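Local coordinates for protein hydrazine synthase subunit alpha (Candidatus Kuenenia stuttgartiensis, PDB 5C2V) that catalyses, as part of the hydrazine synthase complex, the condensation of hydroxylamine with ammonia to hydrazine, and binds two heme c groups, at residues Gln449-Val454 / Ser728-Arg733; Ser711-Ser716 / Glu759-Gly764; Ser439-Gly444 / Gly558-Ser563. All blocks are in the same frame, centred on the assembly; numbering follows the deposited sequence.

Interaction 1: Gln449-Val454 / Ser728-Arg733; sequences QKAKNV and SANAPR. With HEC (heme c), chain B.
The loop 728-733 of the C-terminal cytochrome c domain, which carries the bis-histidine heme, docks on the loop between strands 428-433 and 461-467, with Ala729 and Ser728 set against Ala451. Neither segment is helix or strand, and the nearest backbone pair is Ala451 CA and Ser728 CA, 5.5 Å apart. A single hydrogen bond crosses: Ala729 N donates to Ala451 O over 2.9 Å, with an N-H...O angle of 173°. Small side chains gather round the same carbonyl. Ser728 CB comes within 3.4 Å of Ala451 O and also meets the methyl of Ala451, CB to CB 4.0 Å, while the hydroxyl of Ser728 is bonded elsewhere, to Asn715. The CG of Asn730 stands anti to its carbonyl carbon, beside the backbone N (chi1 -50°), and its amide ND2 reaches to 3.7 Å from Ala451 CA, a van der Waals approach. The methyl of Ala451 also packs against Ile714. Farther along, Arg733 leaves the joint and turns to the heme, its chain extended from CG to NE. The guanidinium meets one propionate edge-on as a two-pronged clasp, which would be expected to offset the carboxylate charge; Arg721 and Tyr707 also bond this heme. Arg733 NH1 donates to heme O1A at 3.2 Å and Arg733 NH2 to heme O2A at 2.6 Å.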
loop_
_atom_site.group_PDB
_atom_site.type_symbol
_atom_site.label_atom_id
_atom_site.label_comp_id
_atom_site.label_asym_id
_atom_site.label_seq_id
_atom_site.Cartn_x
_atom_site.Cartn_y
_atom_site.Cartn_z
ATOM N N GLN D 449 0.917 -14.992 -1.447
ATOM C CA GLN D 449 1.238 -15.105 -2.864
ATOM C C GLN D 449 2.058 -16.363 -3.125
ATOM O O GLN D 449 2.355 -17.122 -2.202
ATOM C CB GLN D 449 2.001 -13.869 -3.340
ATOM C CG GLN D 449 1.235 -12.566 -3.186
ATOM C CD GLN D 449 2.105 -11.347 -3.422
ATOM O OE1 GLN D 449 3.307 -11.366 -3.156
ATOM N NE2 GLN D 449 1.501 -10.277 -3.926
ATOM N N LYS D 450 2.420 -16.580 -4.385
ATOM C CA LYS D 450 3.222 -17.739 -4.755
ATOM C C LYS D 450 4.709 -17.458 -4.572
ATOM O O LYS D 450 5.194 -16.384 -4.920
ATOM C CB LYS D 450 2.939 -18.152 -6.201
ATOM C CG LYS D 450 1.516 -18.621 -6.452
ATOM C CD LYS D 450 1.350 -19.136 -7.873
ATOM C CE LYS D 450 -0.063 -19.634 -8.120
ATOM N NZ LYS D 450 -0.219 -20.195 -9.490
ATOM N N ALA D 451 5.427 -18.428 -4.019
ATOM C CA ALA D 451 6.865 -18.299 -3.834
ATOM C C ALA D 451 7.601 -18.685 -5.109
ATOM O O ALA D 451 8.806 -18.459 -5.238
ATOM C CB ALA D 451 7.328 -19.152 -2.673
ATOM N N LYS D 452 6.852 -19.253 -6.050
ATOM C CA LYS D 452 7.388 -19.728 -7.321
ATOM C C LYS D 452 6.254 -20.247 -8.192
ATOM O O LYS D 452 5.151 -20.493 -7.704
ATOM C CB LYS D 452 8.425 -20.835 -7.102
ATOM C CG LYS D 452 7.888 -22.044 -6.354
ATOM C CD LYS D 452 8.967 -23.097 -6.155
ATOM C CE LYS D 452 8.440 -24.285 -5.367
ATOM N NZ LYS D 452 9.481 -25.332 -5.170
ATOM N N ASN D 453 6.524 -20.409 -9.482
ATOM C CA ASN D 453 5.540 -20.973 -10.395
ATOM C C ASN D 453 5.304 -22.448 -10.101
ATOM O O ASN D 453 6.251 -23.211 -9.912
ATOM C CB ASN D 453 5.984 -20.794 -11.847
ATOM C CG ASN D 453 6.021 -19.340 -12.273
ATOM O OD1 ASN D 453 5.198 -18.534 -11.840
ATOM N ND2 ASN D 453 6.979 -18.997 -13.126
ATOM N N VAL D 454 4.038 -22.844 -10.058
ATOM C CA VAL D 454 3.690 -24.238 -9.825
ATOM C C VAL D 454 2.681 -24.734 -10.852
ATOM O O VAL D 454 1.670 -24.083 -11.115
ATOM C CB VAL D 454 3.121 -24.456 -8.406
ATOM C CG1 VAL D 454 4.248 -24.546 -7.390
ATOM C CG2 VAL D 454 2.145 -23.348 -8.042
ATOM N N SER D 728 13.227 -20.541 -3.505
ATOM C CA SER D 728 12.135 -19.779 -4.100
ATOM C C SER D 728 12.627 -18.694 -5.051
ATOM O O SER D 728 13.829 -18.531 -5.258
ATOM C CB SER D 728 11.274 -19.148 -3.005
ATOM O OG SER D 728 11.991 -18.145 -2.308
ATOM N N ALA D 729 11.683 -17.956 -5.626
ATOM C CA ALA D 729 12.003 -16.878 -6.551
ATOM C C ALA D 729 12.123 -15.549 -5.815
ATOM O O ALA D 729 12.333 -14.505 -6.430
ATOM C CB ALA D 729 10.951 -16.785 -7.646
ATOM N N ASN D 730 11.981 -15.592 -4.495
ATOM C CA ASN D 730 12.180 -14.403 -3.679
ATOM C C ASN D 730 13.423 -14.553 -2.813
ATOM O O ASN D 730 13.433 -15.324 -1.852
ATOM C CB ASN D 730 10.957 -14.134 -2.802
ATOM C CG ASN D 730 9.661 -14.154 -3.587
ATOM O OD1 ASN D 730 9.325 -13.195 -4.280
ATOM N ND2 ASN D 730 8.922 -15.252 -3.477
ATOM N N ALA D 731 14.466 -13.806 -3.153
ATOM C CA ALA D 731 15.718 -13.870 -2.413
ATOM C C ALA D 731 15.627 -13.028 -1.149
ATOM O O ALA D 731 15.223 -11.867 -1.203
ATOM C CB ALA D 731 16.875 -13.409 -3.283
ATOM N N PRO D 732 15.993 -13.616 -0.001
ATOM C CA PRO D 732 15.946 -12.899 1.279
ATOM C C PRO D 732 16.868 -11.680 1.302
ATOM O O PRO D 732 16.521 -10.672 1.915
ATOM C CB PRO D 732 16.396 -13.956 2.296
ATOM C CG PRO D 732 17.109 -14.995 1.494
ATOM C CD PRO D 732 16.433 -15.012 0.162
ATOM N N ARG D 733 18.021 -11.771 0.644
ATOM C CA ARG D 733 18.925 -10.629 0.546
ATOM C C ARG D 733 19.871 -10.759 -0.646
ATOM O O ARG D 733 19.840 -11.755 -1.369
ATOM C CB ARG D 733 19.724 -10.468 1.841
ATOM C CG ARG D 733 20.769 -11.540 2.066
ATOM C CD ARG D 733 21.411 -11.411 3.438
ATOM N NE ARG D 733 22.578 -12.282 3.563
ATOM C CZ ARG D 733 23.076 -12.712 4.717
ATOM N NH1 ARG D 733 22.507 -12.360 5.861
ATOM N NH2 ARG D 733 24.142 -13.501 4.725
HETATM FE FE HEC B . 26.156 -22.015 11.097
HETATM C CHA HEC B . 26.783 -19.287 9.111
HETATM C CHB HEC B . 22.790 -21.360 10.954
HETATM C CHC HEC B . 25.500 -24.828 13.001
HETATM C CHD HEC B . 29.524 -22.587 11.488
HETATM N NA HEC B . 25.004 -20.569 10.235
HETATM C C1A HEC B . 25.464 -19.577 9.389
HETATM C C2A HEC B . 24.311 -18.890 8.843
HETATM C C3A HEC B . 23.211 -19.457 9.348
HETATM C C4A HEC B . 23.622 -20.528 10.236
HETATM C CMA HEC B . 21.755 -19.046 9.039
HETATM C CAA HEC B . 24.347 -17.709 7.850
HETATM C CBA HEC B . 24.429 -16.393 8.617
HETATM C CGA HEC B . 24.317 -15.239 7.654
HETATM O O1A HEC B . 23.891 -14.135 8.082
HETATM O O2A HEC B . 24.643 -15.426 6.454
HETATM N NB HEC B . 24.465 -22.894 11.888
HETATM C C1B HEC B . 23.167 -22.517 11.602
HETATM C C2B HEC B . 22.281 -23.552 12.100
HETATM C C3B HEC B . 23.031 -24.502 12.672
HETATM C C4B HEC B . 24.418 -24.111 12.542
HETATM C CMB HEC B . 20.740 -23.534 12.002
HETATM C CAB HEC B . 22.541 -25.807 13.341
HETATM C CBB HEC B . 22.030 -26.793 12.266
HETATM N NC HEC B . 27.294 -23.442 12.059
HETATM C C1C HEC B . 26.823 -24.513 12.794
HETATM C C2C HEC B . 27.955 -25.317 13.204
HETATM C C3C HEC B . 29.066 -24.635 12.893
HETATM C C4C HEC B . 28.674 -23.485 12.096
HETATM C CMC HEC B . 27.855 -26.510 14.180
HETATM C CAC HEC B . 30.525 -25.055 13.200
HETATM C CBC HEC B . 30.897 -26.356 12.454
HETATM N ND HEC B . 27.894 -21.060 10.408
HETATM C C1D HEC B . 29.181 -21.519 10.683
HETATM C C2D HEC B . 30.126 -20.682 9.981
HETATM C C3D HEC B . 29.291 -19.645 9.219
HETATM C C4D HEC B . 27.908 -19.956 9.554
HETATM C CMD HEC B . 31.665 -20.815 9.987
HETATM C CAD HEC B . 29.879 -18.519 8.328
HETATM C CBD HEC B . 29.083 -18.218 7.058
HETATM C CGD HEC B . 28.871 -19.449 6.216
HETATM O O1D HEC B . 27.919 -19.446 5.393
HETATM O O2D HEC B . 29.644 -20.431 6.359
#

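Interaction 2: Ser711-Ser716 / Glu759-Gly764; sequences SAAINS and EWIDLG
Ser711 passes the C-terminal end of helix 751-762 with its CA 3.9 Å from Asp762 CA, near enough for backbone to bond backbone. Ser711 N donates to Ile761 O at 2.9 Å, and Gly764 N donates to the same oxygen at 3.0 Å; the two donors come from opposite faces of the carbonyl plane. Ser711 CA also makes a C-H...O contact with Asp762 O. The helix, part of the cytochrome c domain, finishes in a Schellman motif, in which Gly764 takes a positive phi of 108°, and Ser711 N adds a second donor to a carbonyl that Gly764 N already caps. Further along the loop, Ala713 to Ser716 form a type I beta turn leading into helix 717-722. Asp762 grips the start of that turn: its OD1 accepts from Ala713 N at 2.8 Å, though with a bent N-H...O angle of 131°, and takes a further bond from water 1, 3.2 Å from OD1, which itself accepts from Ile714 N. The other oxygen, OD2, pairs with Arg463 and Ser538 N. Ile761 supplies the apolar part, its CB 4.1 Å from Ala713 CB; Val719 of helix 717-722 touches Ala713 and Ile761. Ile761 CG2, anti to the backbone N, lies 3.5 Å from Ser716 OG. That hydroxyl, which also accepts from Asn709 N, donates in the carbonyl plane to Ala712 O.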
loop_
_atom_site.group_PDB
_atom_site.type_symbol
_atom_site.label_atom_id
_atom_site.label_comp_id
_atom_site.label_asym_id
_atom_site.label_seq_id
_atom_site.Cartn_x
_atom_site.Cartn_y
_atom_site.Cartn_z
ATOM N N SER D 711 5.354 -17.987 8.040
ATOM C CA SER D 711 4.436 -18.657 7.119
ATOM C C SER D 711 4.950 -18.726 5.681
ATOM O O SER D 711 4.177 -18.961 4.753
ATOM C CB SER D 711 3.067 -17.969 7.140
ATOM O OG SER D 711 2.193 -18.540 6.179
ATOM N N ALA D 712 6.251 -18.522 5.497
ATOM C CA ALA D 712 6.947 -19.064 4.339
ATOM C C ALA D 712 8.317 -19.576 4.772
ATOM O O ALA D 712 9.214 -18.786 5.057
ATOM C CB ALA D 712 7.082 -18.014 3.246
ATOM N N ALA D 713 8.504 -20.889 4.764
ATOM C CA ALA D 713 9.802 -21.450 5.112
ATOM C C ALA D 713 10.704 -21.387 3.894
ATOM O O ALA D 713 11.917 -21.224 3.999
ATOM C CB ALA D 713 9.660 -22.877 5.607
ATOM N N ILE D 714 10.075 -21.505 2.731
ATOM C CA ILE D 714 10.768 -21.533 1.455
ATOM C C ILE D 714 11.426 -20.185 1.143
ATOM O O ILE D 714 12.369 -20.113 0.354
ATOM C CB ILE D 714 9.786 -21.931 0.330
ATOM C CG1 ILE D 714 10.528 -22.300 -0.956
ATOM C CG2 ILE D 714 8.762 -20.834 0.099
ATOM C CD1 ILE D 714 9.611 -22.730 -2.080
ATOM N N ASN D 715 10.935 -19.122 1.775
ATOM C CA ASN D 715 11.500 -17.788 1.591
ATOM C C ASN D 715 12.516 -17.417 2.670
ATOM O O ASN D 715 13.101 -16.335 2.632
ATOM C CB ASN D 715 10.387 -16.737 1.562
ATOM C CG ASN D 715 9.572 -16.783 0.287
ATOM O OD1 ASN D 715 10.041 -17.253 -0.748
ATOM N ND2 ASN D 715 8.344 -16.284 0.355
ATOM N N SER D 716 12.722 -18.316 3.626
ATOM C CA SER D 716 13.567 -18.024 4.779
ATOM C C SER D 716 15.035 -18.361 4.528
ATOM O O SER D 716 15.362 -19.466 4.095
ATOM C CB SER D 716 13.059 -18.782 6.008
ATOM O OG SER D 716 11.743 -18.374 6.345
ATOM N N GLU D 759 8.452 -26.730 9.553
ATOM C CA GLU D 759 7.095 -26.687 10.086
ATOM C C GLU D 759 6.910 -25.515 11.038
ATOM O O GLU D 759 5.895 -24.817 10.983
ATOM C CB GLU D 759 6.754 -27.994 10.806
ATOM C CG GLU D 759 6.396 -29.141 9.883
ATOM C CD GLU D 759 5.967 -30.382 10.642
ATOM O OE1 GLU D 759 6.535 -30.645 11.723
ATOM O OE2 GLU D 759 5.058 -31.089 10.159
ATOM N N TRP D 760 7.893 -25.308 11.908
ATOM C CA TRP D 760 7.852 -24.206 12.863
ATOM C C TRP D 760 7.711 -22.864 12.156
ATOM O O TRP D 760 6.884 -22.038 12.541
ATOM C CB TRP D 760 9.105 -24.205 13.740
ATOM C CG TRP D 760 9.254 -22.960 14.561
ATOM C CD1 TRP D 760 8.419 -22.522 15.548
ATOM C CD2 TRP D 760 10.308 -21.994 14.470
ATOM N NE1 TRP D 760 8.885 -21.341 16.073
ATOM C CE2 TRP D 760 10.044 -20.996 15.429
ATOM C CE3 TRP D 760 11.448 -21.875 13.670
ATOM C CZ2 TRP D 760 10.878 -19.894 15.610
ATOM C CZ3 TRP D 760 12.275 -20.782 13.851
ATOM C CH2 TRP D 760 11.987 -19.806 14.812
ATOM N N ILE D 761 8.512 -22.654 11.115
ATOM C CA ILE D 761 8.462 -21.401 10.370
ATOM C C ILE D 761 7.149 -21.247 9.602
ATOM O O ILE D 761 6.541 -20.174 9.606
ATOM C CB ILE D 761 9.644 -21.287 9.390
ATOM C CG1 ILE D 761 10.966 -21.312 10.157
ATOM C CG2 ILE D 761 9.539 -20.016 8.569
ATOM C CD1 ILE D 761 12.180 -21.079 9.290
ATOM N N ASP D 762 6.706 -22.321 8.955
ATOM C CA ASP D 762 5.458 -22.297 8.195
ATOM C C ASP D 762 4.245 -22.044 9.089
ATOM O O ASP D 762 3.236 -21.499 8.639
ATOM C CB ASP D 762 5.273 -23.608 7.428
ATOM C CG ASP D 762 5.760 -23.518 5.996
ATOM O OD1 ASP D 762 6.431 -22.521 5.654
ATOM O OD2 ASP D 762 5.476 -24.448 5.213
ATOM N N LEU D 763 4.349 -22.441 10.354
ATOM C CA LEU D 763 3.277 -22.230 11.323
ATOM C C LEU D 763 3.201 -20.783 11.803
ATOM O O LEU D 763 2.280 -20.412 12.530
ATOM C CB LEU D 763 3.452 -23.157 12.528
ATOM C CG LEU D 763 2.973 -24.603 12.387
ATOM C CD1 LEU D 763 3.427 -25.422 13.581
ATOM C CD2 LEU D 763 1.459 -24.654 12.249
ATOM N N GLY D 764 4.164 -19.965 11.391
ATOM C CA GLY D 764 4.228 -18.587 11.842
ATOM C C GLY D 764 5.355 -18.311 12.821
ATOM O O GLY D 764 5.466 -17.202 13.343
HETATM O O HOH W 1 7.311 -22.543 2.594
#

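Interaction 3: Ser439-Gly444 / Gly558-Ser563; sequences SDQPVG and GCHYGS. With ZN (zinc ion), chain C; HEC (heme c), chain E.
Ser439 and Tyr561 bring the two irregular segments together, CA to CA 4.3 Å, and a weak backbone bond follows from Asp440 N to His560 O at 3.5 Å. Ser439 OG makes a weak bond of 3.0 Å to Cys559 O and at the same time accepts from Gln441 N, which makes an ST turn. The main side-chain link is between Asp440 and His560. His560 ND1 donates to Asp440 OD1 over 2.9 Å with an N-H...O angle of 169°; the oxygen lies in the plane of the imidazole ring, whereas the donor meets it on its syn side, 27° out of the carboxylate plane. His560 closes the CXXCH heme-binding motif of the middle domain, with Cys556 and Cys559. Cys559 SG is bonded to heme CAC at 1.9 Å, but the motif histidine does not ligate this iron, whose axial residue is Tyr564. Its CG stands anti to the backbone N (chi1 -161°); CD2 of the His560 ring comes 3.3 Å from heme C3D, and NE2 binds zinc. The metal is held by His560 NE2 at 2.0 Å, by heme propionate O2A at 2.1 Å, by water 2 and by Cys276; water 2 in turn donates to O2D of the other propionate. Asp440 is thus a second-shell residue that fixes the rotation of a first-shell ligand, and its carboxylate may also strengthen the imidazole as a donor to the metal. Tyr561 turns to other partners, its OH bonding Arg567 and its side chain packing on Asp303 of the neighbouring beta subunit.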
loop_
_atom_site.group_PDB
_atom_site.type_symbol
_atom_site.label_atom_id
_atom_site.label_comp_id
_atom_site.label_asym_id
_atom_site.label_seq_id
_atom_site.Cartn_x
_atom_site.Cartn_y
_atom_site.Cartn_z
ATOM N N SER D 439 -4.683 -19.976 -9.436
ATOM C CA SER D 439 -4.761 -18.763 -8.625
ATOM C C SER D 439 -4.735 -17.487 -9.460
ATOM O O SER D 439 -4.238 -17.480 -10.587
ATOM C CB SER D 439 -3.612 -18.729 -7.615
ATOM O OG SER D 439 -3.749 -17.630 -6.731
ATOM N N ASP D 440 -5.275 -16.410 -8.896
ATOM C CA ASP D 440 -5.182 -15.093 -9.514
ATOM C C ASP D 440 -4.006 -14.322 -8.921
ATOM O O ASP D 440 -3.742 -13.179 -9.294
ATOM C CB ASP D 440 -6.489 -14.310 -9.335
ATOM C CG ASP D 440 -6.715 -13.851 -7.902
ATOM O OD1 ASP D 440 -6.131 -14.446 -6.973
ATOM O OD2 ASP D 440 -7.487 -12.890 -7.705
ATOM N N GLN D 441 -3.308 -14.961 -7.987
ATOM C CA GLN D 441 -2.179 -14.341 -7.303
ATOM C C GLN D 441 -0.878 -14.561 -8.065
ATOM O O GLN D 441 -0.649 -15.638 -8.614
ATOM C CB GLN D 441 -2.051 -14.888 -5.879
ATOM C CG GLN D 441 -3.193 -14.494 -4.960
ATOM C CD GLN D 441 -3.272 -12.997 -4.742
ATOM O OE1 GLN D 441 -4.306 -12.376 -4.989
ATOM N NE2 GLN D 441 -2.177 -12.409 -4.274
ATOM N N PRO D 442 -0.019 -13.532 -8.098
ATOM C CA PRO D 442 1.272 -13.611 -8.782
ATOM C C PRO D 442 2.350 -14.225 -7.899
ATOM O O PRO D 442 2.077 -14.588 -6.756
ATOM C CB PRO D 442 1.586 -12.147 -9.082
ATOM C CG PRO D 442 0.989 -11.420 -7.924
ATOM C CD PRO D 442 -0.260 -12.187 -7.542
ATOM N N VAL D 443 3.561 -14.341 -8.433
ATOM C CA VAL D 443 4.702 -14.766 -7.636
ATOM C C VAL D 443 5.252 -13.569 -6.871
ATOM O O VAL D 443 5.567 -12.539 -7.465
ATOM C CB VAL D 443 5.812 -15.383 -8.505
ATOM C CG1 VAL D 443 7.015 -15.750 -7.650
ATOM C CG2 VAL D 443 5.288 -16.602 -9.246
ATOM N N GLY D 444 5.357 -13.700 -5.552
ATOM C CA GLY D 444 5.819 -12.602 -4.725
ATOM C C GLY D 444 6.344 -13.021 -3.364
ATOM O O GLY D 444 6.207 -14.178 -2.970
ATOM N N GLY D 558 -10.322 -23.405 -7.144
ATOM C CA GLY D 558 -8.894 -23.172 -7.150
ATOM C C GLY D 558 -8.396 -22.537 -5.873
ATOM O O GLY D 558 -9.124 -22.446 -4.885
ATOM N N CYS D 559 -7.144 -22.095 -5.895
ATOM C CA CYS D 559 -6.559 -21.463 -4.727
ATOM C C CYS D 559 -6.659 -19.957 -4.915
ATOM O O CYS D 559 -5.885 -19.361 -5.659
ATOM C CB CYS D 559 -5.105 -21.922 -4.567
ATOM S SG CYS D 559 -4.129 -21.125 -3.282
ATOM N N HIS D 560 -7.605 -19.354 -4.200
ATOM C CA HIS D 560 -8.004 -17.961 -4.407
ATOM C C HIS D 560 -8.149 -17.617 -5.892
ATOM O O HIS D 560 -7.641 -16.597 -6.348
ATOM C CB HIS D 560 -7.015 -17.001 -3.740
ATOM C CG HIS D 560 -7.578 -15.632 -3.507
ATOM N ND1 HIS D 560 -7.423 -14.599 -4.408
ATOM C CD2 HIS D 560 -8.307 -15.129 -2.482
ATOM C CE1 HIS D 560 -8.025 -13.519 -3.943
ATOM N NE2 HIS D 560 -8.570 -13.813 -2.777
ATOM N N TYR D 561 -8.833 -18.475 -6.647
ATOM C CA TYR D 561 -9.018 -18.243 -8.078
ATOM C C TYR D 561 -10.152 -17.252 -8.345
ATOM O O TYR D 561 -10.217 -16.642 -9.414
ATOM C CB TYR D 561 -9.284 -19.565 -8.808
ATOM C CG TYR D 561 -9.868 -19.402 -10.197
ATOM C CD1 TYR D 561 -9.083 -18.966 -11.258
ATOM C CD2 TYR D 561 -11.205 -19.685 -10.447
ATOM C CE1 TYR D 561 -9.614 -18.817 -12.528
ATOM C CE2 TYR D 561 -11.744 -19.538 -11.712
ATOM C CZ TYR D 561 -10.945 -19.104 -12.748
ATOM O OH TYR D 561 -11.478 -18.956 -14.009
ATOM N N GLY D 562 -11.028 -17.073 -7.363
ATOM C CA GLY D 562 -12.156 -16.174 -7.521
ATOM C C GLY D 562 -13.493 -16.870 -7.683
ATOM O O GLY D 562 -14.509 -16.217 -7.920
ATOM N N SER D 563 -13.497 -18.196 -7.570
ATOM C CA SER D 563 -14.742 -18.953 -7.641
ATOM C C SER D 563 -15.668 -18.574 -6.494
ATOM O O SER D 563 -16.887 -18.615 -6.638
ATOM C CB SER D 563 -14.477 -20.457 -7.619
ATOM O OG SER D 563 -14.136 -20.900 -6.317
HETATM ZN ZN ZN C . -9.060 -12.465 -1.308
HETATM FE FE HEC E . -9.091 -19.516 -0.147
HETATM C CHA HEC E . -8.883 -16.237 0.917
HETATM C CHB HEC E . -12.301 -19.680 1.043
HETATM C CHC HEC E . -9.185 -22.899 -0.834
HETATM C CHD HEC E . -5.809 -19.432 -1.137
HETATM N NA HEC E . -10.354 -18.205 0.796
HETATM C C1A HEC E . -10.065 -16.902 1.150
HETATM C C2A HEC E . -11.227 -16.346 1.809
HETATM C C3A HEC E . -12.170 -17.291 1.849
HETATM C C4A HEC E . -11.642 -18.482 1.212
HETATM C CMA HEC E . -13.580 -17.147 2.463
HETATM C CAA HEC E . -11.334 -14.911 2.370
HETATM C CBA HEC E . -12.073 -14.016 1.379
HETATM C CGA HEC E . -11.253 -13.807 0.131
HETATM O O1A HEC E . -11.804 -13.981 -0.987
HETATM O O2A HEC E . -10.048 -13.469 0.248
HETATM N NB HEC E . -10.449 -21.059 0.190
HETATM C C1B HEC E . -11.786 -20.807 0.439
HETATM C C2B HEC E . -12.549 -21.936 -0.055
HETATM C C3B HEC E . -11.699 -22.827 -0.566
HETATM C C4B HEC E . -10.356 -22.295 -0.427
HETATM C CMB HEC E . -14.084 -22.088 0.011
HETATM C CAB HEC E . -12.098 -24.177 -1.205
HETATM C CBB HEC E . -11.569 -25.343 -0.339
HETATM N NC HEC E . -7.761 -20.902 -0.907
HETATM C C1C HEC E . -7.975 -22.264 -1.008
HETATM C C2C HEC E . -6.735 -22.882 -1.434
HETATM C C3C HEC E . -5.785 -21.944 -1.410
HETATM C C4C HEC E . -6.421 -20.667 -1.147
HETATM C CMC HEC E . -6.487 -24.403 -1.538
HETATM C CAC HEC E . -4.293 -22.172 -1.739
HETATM C CBC HEC E . -3.444 -21.923 -0.472
HETATM N ND HEC E . -7.579 -18.064 -0.106
HETATM C C1D HEC E . -6.296 -18.263 -0.604
HETATM C C2D HEC E . -5.540 -17.039 -0.474
HETATM C C3D HEC E . -6.507 -16.037 0.166
HETATM C C4D HEC E . -7.740 -16.764 0.361
HETATM C CMD HEC E . -4.075 -16.802 -0.900
HETATM C CAD HEC E . -6.235 -14.566 0.541
HETATM C CBD HEC E . -5.197 -14.531 1.656
HETATM C CGD HEC E . -4.891 -13.104 2.015
HETATM O O1D HEC E . -3.915 -12.886 2.776
HETATM O O2D HEC E . -5.612 -12.189 1.537
HETATM O O HOH W 2 -7.290 -11.644 -0.526
#

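Interaction 2 is fully buried within the cytochrome c domain, whereas interactions 1 and 3 are partly exposed loop contacts. Residues 439-444 and 449-454 belong to the same loop, and Lys450 bonds Pro442 and Gly444 through the backbone, so interactions 1 and 3 share one element; interaction 3 is built on the middle-domain heme, while interaction 1 reaches the second heme only through Arg733. Interactions 1 and 2 abut through residues 714-715. The chemistry of the three differs with place: one backbone bond among small side chains in interaction 1, loop N-H groups held by a carbonyl and a carboxylate of a helix end in interaction 2, and a metal-linked imidazole-carboxylate pair in interaction 3. Interactions 2 and 3 do not touch.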